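Local coordinates for L-threonine-O-3-phosphate decarboxylase (Porphyromonas gingivalis, PDB 3FKD), which probably binds pyridoxal 5'-phosphate and probably acts as a lyase that decarboxylates L-threonine-O-3-phosphate, at residues R218-A221 / F222-P225. Sequence-based numbering, arbitrary orientation.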
loop_
_atom_site.group_PDB
_atom_site.type_symbol
_atom_site.label_atom_id
_atom_site.label_comp_id
_atom_site.label_asym_id
_atom_site.label_seq_id
_atom_site.Cartn_x
_atom_site.Cartn_y
_atom_site.Cartn_z
ATOM N N ARG A 218 15.836 -3.604 -11.737
ATOM C CA ARG A 218 16.371 -3.487 -10.399
ATOM C C ARG A 218 15.232 -3.170 -9.440
ATOM O O ARG A 218 15.214 -3.660 -8.318
ATOM C CB ARG A 218 17.468 -2.446 -10.285
ATOM C CG ARG A 218 18.768 -2.859 -10.909
ATOM C CD ARG A 218 19.560 -3.887 -10.077
ATOM N NE ARG A 218 20.025 -3.417 -8.767
ATOM C CZ ARG A 218 21.033 -2.564 -8.562
ATOM N NH1 ARG A 218 21.715 -2.056 -9.578
ATOM N NH2 ARG A 218 21.370 -2.223 -7.327
ATOM N N VAL A 219 14.263 -2.366 -9.852
ATOM C CA VAL A 219 13.209 -2.068 -8.883
ATOM C C VAL A 219 12.165 -3.164 -8.763
ATOM O O VAL A 219 11.653 -3.398 -7.678
ATOM C CB VAL A 219 12.655 -0.585 -8.938
ATOM C CG1 VAL A 219 13.006 0.087 -10.227
ATOM C CG2 VAL A 219 11.160 -0.516 -8.630
ATOM N N ALA A 220 11.944 -3.904 -9.846
ATOM C CA ALA A 220 10.920 -4.960 -9.883
ATOM C C ALA A 220 11.296 -6.091 -8.927
ATOM O O ALA A 220 10.444 -6.827 -8.413
ATOM C CB ALA A 220 10.738 -5.478 -11.274
ATOM N N ALA A 221 12.583 -6.179 -8.635
ATOM C CA ALA A 221 13.080 -7.260 -7.812
ATOM C C ALA A 221 12.549 -7.182 -6.372
ATOM O O ALA A 221 12.603 -8.157 -5.615
ATOM C CB ALA A 221 14.585 -7.289 -7.861
ATOM N N PHE A 222 11.994 -6.039 -6.015
ATOM C CA PHE A 222 11.349 -5.879 -4.709
ATOM C C PHE A 222 9.836 -5.624 -4.751
ATOM O O PHE A 222 9.296 -5.107 -3.770
ATOM C CB PHE A 222 12.009 -4.738 -3.937
ATOM C CG PHE A 222 13.460 -4.956 -3.684
ATOM C CD1 PHE A 222 13.885 -5.575 -2.512
ATOM C CD2 PHE A 222 14.412 -4.562 -4.627
ATOM C CE1 PHE A 222 15.236 -5.777 -2.264
ATOM C CE2 PHE A 222 15.779 -4.774 -4.394
ATOM C CZ PHE A 222 16.187 -5.383 -3.207
ATOM N N SER A 223 9.170 -5.975 -5.867
ATOM C CA SER A 223 7.720 -5.829 -5.987
ATOM C C SER A 223 7.029 -6.940 -5.226
ATOM O O SER A 223 7.454 -8.094 -5.273
ATOM C CB SER A 223 7.233 -5.842 -7.459
ATOM O OG SER A 223 7.773 -4.778 -8.242
ATOM N N THR A 224 5.938 -6.585 -4.560
ATOM C CA THR A 224 5.135 -7.515 -3.785
ATOM C C THR A 224 3.767 -7.599 -4.420
ATOM O O THR A 224 3.241 -6.590 -4.826
ATOM C CB THR A 224 5.069 -7.073 -2.296
ATOM O OG1 THR A 224 4.133 -6.015 -2.107
ATOM C CG2 THR A 224 6.453 -6.571 -1.811
ATOM N N PRO A 225 3.189 -8.812 -4.535
ATOM C CA PRO A 225 1.905 -8.910 -5.264
ATOM C C PRO A 225 0.726 -8.352 -4.489
ATOM O O PRO A 225 0.755 -8.339 -3.258
ATOM C CB PRO A 225 1.702 -10.438 -5.473
ATOM C CG PRO A 225 2.599 -11.108 -4.463
ATOM C CD PRO A 225 3.558 -10.080 -3.863
#
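Phe222 and Ser223 each set the first side-chain atom beyond CB anti to their own carbonyl carbon and beside the backbone N, with chi1 -60° for Phe222 and -61° for Ser223. This turns the phenyl ring back alongside Ala221, toward the carbonyl of Arg218, and the hydroxyl back to the carbonyl of Ala220. The motif is a type I beta turn, Ala220 to Ser223, where the chain leaves helix 213-220 in a class I/II aminotransferase-type fold. Ser223 N closes the turn by giving its hydrogen to Ala220 O at 3.0 Å, with an N-H...O angle of 167°. One residue earlier, Phe222 N bonds Val219 O at 3.1 Å in the same i to i+3 pattern. Ser223 OG adds a weak bond to Ala220 O, so that oxygen holds two donors from one residue. Gln82 of helix 75-86 is weakly bonded to both Val219 O and Ser223 OG, linking the turn to that helix. Phe222 CG comes within 3.6 Å of Ala221 C. Arg218 O and Val219 O sit at the ring edge, near its plane. Beyond Ser223 the chain extends through Thr224 and Pro225. The site is on the surface, at the border with the second subunit: Phe222 packs on Met108, Thr224 on Tyr81 and Pro225 on Glu101, all three of that subunit. Within the chain, Val219 and Ser223 both touch Leu71 of strand 70-73. Phe222 CD2 meets Ala221 CB at 4.2 Å and approaches Arg218 O to 3.9 Å.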